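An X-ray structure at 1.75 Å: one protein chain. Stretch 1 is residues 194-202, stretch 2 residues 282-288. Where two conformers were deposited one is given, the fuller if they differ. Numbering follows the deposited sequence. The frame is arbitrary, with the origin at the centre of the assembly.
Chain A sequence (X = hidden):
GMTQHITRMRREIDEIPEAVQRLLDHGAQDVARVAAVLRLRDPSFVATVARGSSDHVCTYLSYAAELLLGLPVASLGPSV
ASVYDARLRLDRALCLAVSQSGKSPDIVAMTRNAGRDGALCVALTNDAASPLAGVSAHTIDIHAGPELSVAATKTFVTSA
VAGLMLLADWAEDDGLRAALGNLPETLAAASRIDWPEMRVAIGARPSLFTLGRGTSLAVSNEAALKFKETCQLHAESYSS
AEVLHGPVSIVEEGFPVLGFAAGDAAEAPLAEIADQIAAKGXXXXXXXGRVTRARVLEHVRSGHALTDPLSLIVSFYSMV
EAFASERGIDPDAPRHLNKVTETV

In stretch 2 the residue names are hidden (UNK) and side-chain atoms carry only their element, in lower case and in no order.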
# COMPACT_ATOMS: atom_id res chain seq x y z
N ASP A 194 7.92 9.43 -26.26
CA ASP A 194 7.53 8.03 -26.18
C ASP A 194 8.66 7.04 -25.94
O ASP A 194 8.47 5.84 -26.02
CB ASP A 194 6.59 7.64 -27.33
CG ASP A 194 7.22 7.75 -28.68
OD1 ASP A 194 8.47 7.69 -28.79
OD2 ASP A 194 6.45 7.83 -29.66
N TRP A 195 9.83 7.56 -25.59
CA TRP A 195 10.94 6.75 -25.08
C TRP A 195 11.25 5.49 -25.88
O TRP A 195 11.23 4.37 -25.32
CB TRP A 195 10.72 6.37 -23.59
CG TRP A 195 10.61 7.54 -22.65
CD1 TRP A 195 11.22 8.75 -22.77
CD2 TRP A 195 9.90 7.58 -21.40
NE1 TRP A 195 10.91 9.54 -21.72
CE2 TRP A 195 10.11 8.85 -20.84
CE3 TRP A 195 9.12 6.66 -20.69
CZ2 TRP A 195 9.55 9.25 -19.61
CZ3 TRP A 195 8.55 7.05 -19.49
CH2 TRP A 195 8.78 8.35 -18.96
N PRO A 196 11.62 5.65 -27.15
CA PRO A 196 11.90 4.49 -28.03
C PRO A 196 12.93 3.49 -27.49
O PRO A 196 12.78 2.29 -27.68
CB PRO A 196 12.39 5.14 -29.34
CG PRO A 196 12.72 6.55 -29.01
CD PRO A 196 11.86 6.95 -27.83
N GLU A 197 13.96 3.99 -26.83
CA GLU A 197 15.00 3.16 -26.22
C GLU A 197 14.41 2.22 -25.15
O GLU A 197 14.83 1.08 -25.04
CB GLU A 197 16.14 4.02 -25.66
CG GLU A 197 15.74 4.98 -24.51
CD GLU A 197 14.85 6.19 -24.93
OE1 GLU A 197 14.52 6.39 -26.11
OE2 GLU A 197 14.48 6.95 -24.09
N MSE A 198 13.41 2.69 -24.38
CA MSE A 198 12.75 1.83 -23.41
C MSE A 198 11.90 0.77 -24.11
O MSE A 198 11.84 -0.35 -23.69
CB MSE A 198 11.85 2.66 -22.47
CG MSE A 198 10.95 1.83 -21.57
SE MSE A 198 11.97 0.86 -20.23
CE MSE A 198 12.43 2.43 -19.23
N ARG A 199 11.24 1.16 -25.20
CA ARG A 199 10.38 0.22 -25.91
C ARG A 199 11.23 -0.95 -26.46
O ARG A 199 10.84 -2.12 -26.36
CB ARG A 199 9.59 0.92 -27.02
CG ARG A 199 8.85 2.17 -26.56
CD ARG A 199 7.69 2.59 -27.45
NE ARG A 199 8.02 2.68 -28.88
CZ ARG A 199 8.43 3.76 -29.52
NH1 ARG A 199 8.64 4.90 -28.90
NH2 ARG A 199 8.66 3.70 -30.82
N VAL A 200 12.40 -0.65 -27.02
CA VAL A 200 13.33 -1.70 -27.45
C VAL A 200 13.75 -2.61 -26.27
O VAL A 200 13.78 -3.83 -26.41
CB VAL A 200 14.58 -1.10 -28.14
CG1 VAL A 200 15.60 -2.18 -28.45
CG2 VAL A 200 14.14 -0.37 -29.40
N ALA A 201 14.07 -2.01 -25.12
CA ALA A 201 14.50 -2.77 -23.93
C ALA A 201 13.41 -3.69 -23.45
O ALA A 201 13.68 -4.84 -23.12
CB ALA A 201 14.94 -1.87 -22.78
N ILE A 202 12.19 -3.17 -23.38
CA ILE A 202 11.04 -3.98 -22.95
C ILE A 202 10.74 -5.07 -23.97
O ILE A 202 10.46 -6.23 -23.60
CB ILE A 202 9.77 -3.11 -22.64
CG1 ILE A 202 10.03 -2.17 -21.48
CG2 ILE A 202 8.58 -4.02 -22.31
CD1 ILE A 202 9.01 -1.07 -21.34
N UNK A 282 22.59 -3.76 -14.86
CA UNK A 282 21.17 -3.69 -15.23
C UNK A 282 20.87 -2.57 -16.22
O UNK A 282 21.63 -1.60 -16.35
c UNK A 282 20.30 -3.52 -13.98
N UNK A 283 19.76 -2.72 -16.93
CA UNK A 283 19.28 -1.75 -17.89
C UNK A 283 18.37 -0.79 -17.14
O UNK A 283 17.27 -1.16 -16.75
o UNK A 283 19.38 -3.37 -19.62
c UNK A 283 18.00 -1.42 -19.99
c UNK A 283 18.50 -2.43 -18.99
N UNK A 284 18.86 0.43 -16.92
CA UNK A 284 18.15 1.42 -16.13
C UNK A 284 18.02 2.76 -16.84
O UNK A 284 18.99 3.25 -17.46
c UNK A 284 18.87 1.64 -14.78
c UNK A 284 17.99 2.52 -13.85
c UNK A 284 19.21 0.31 -14.13
N UNK A 285 16.82 3.33 -16.76
CA UNK A 285 16.47 4.63 -17.33
C UNK A 285 15.89 5.48 -16.21
O UNK A 285 15.27 4.96 -15.28
c UNK A 285 16.67 3.18 -21.75
c UNK A 285 15.61 2.12 -19.44
c UNK A 285 15.96 1.28 -20.49
c UNK A 285 15.80 3.50 -19.54
c UNK A 285 16.47 1.81 -21.63
c UNK A 285 16.33 4.01 -20.72
c UNK A 285 15.41 4.44 -18.42
N UNK A 286 16.07 6.80 -16.27
CA UNK A 286 15.49 7.66 -15.22
C UNK A 286 15.14 9.02 -15.78
O UNK A 286 15.84 9.50 -16.66
c UNK A 286 16.41 7.77 -14.02
N UNK A 287 14.08 9.64 -15.27
CA UNK A 287 13.55 10.93 -15.77
C UNK A 287 14.26 12.12 -15.10
O UNK A 287 13.62 12.97 -14.50
c UNK A 287 12.02 11.07 -15.56
o UNK A 287 11.74 11.09 -14.15
c UNK A 287 11.21 9.87 -16.19
N UNK A 288 15.57 12.16 -15.23
CA UNK A 288 16.37 13.20 -14.62
C UNK A 288 17.74 13.25 -15.28
O UNK A 288 18.32 12.22 -15.65
o UNK A 288 17.57 13.86 -12.61
c UNK A 288 16.55 12.99 -13.10
c UNK A 288 16.91 11.54 -12.77

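Position 282 carries one side-chain atom, a carbon, which is out of contact with stretch 1. A lone CB defines Ala 282.

Position 283 has three side-chain atoms: a carbon bonded to CA that carries one oxygen and one further carbon. The branch carbon lies near CB of Ala 201. That branching at CB, with a hydroxyl and a methyl, is threonine. In Thr 283, chi1 is -60° (m), the CA-to-CB bond points toward the helix, and CG2 approaches CB of Ala 201 at 4.2 Å, a loose methyl-to-methyl contact.

Position 284 shows three carbons, one of them carrying the other two. The side chain makes no contact with stretch 1, and CA-to-CB points away, as expected where strand residues alternate sides. The fork of two carbons without oxygen reads as Val 284.

Position 285 has seven carbons, one followed by a closed six-membered ring with no attached oxygen. The ring packs against Glu 197, Met 198 and Ala 201. An unsubstituted six-carbon ring on a single carbon is Phe 285. Its CA-to-CB bond points toward the helix, and the other stretch covers 97 Å² of it, the largest such area of any residue here. CE of Met 198, modelled as selenomethionine, lies 3.2 Å from CD1 of Phe 285, a tight approach; SE of Met 198 sits 4.6 Å from the centroid of the Phe 285 ring, 39° off the normal, so the selenium views the ring obliquely. CG of Glu 197 reaches CE2 of Phe 285 at 3.4 Å, and CB of Ala 201 reaches CE1 of Phe 285 at 4.0 Å.

Position 286 again has a single carbon, pointing away and out of contact with stretch 1: Ala 286.

Position 287 has a carbon bearing one oxygen and one carbon, and the branch carbon lies near CZ2 of Trp 195. The branching makes it Thr 287. With chi1 at 64° (p), CG2 of Thr 287 lies 3.9 Å from CZ2 of Trp 195, while OG1 is hydrogen-bonded elsewhere in the structure.

Position 288 repeats that branching, with its side chain out of contact with stretch 1, and is Thr 288.

The contact is one of side-chain packing, with no hydrogen bond across it and 269 Å² buried in all. Helix 196-202 and strand 284-286 run at 151°, nearly antiparallel, with axes 10.1 Å apart at closest approach. That spacing leaves room for the ring of Phe 285, which meets Glu 197, Met 198 and Ala 201; the outer contacts, Ala 201 with Thr 283 and Trp 195 with Thr 287, follow the same antiparallel order.

Stretch 2 (282-288) ATVFATT
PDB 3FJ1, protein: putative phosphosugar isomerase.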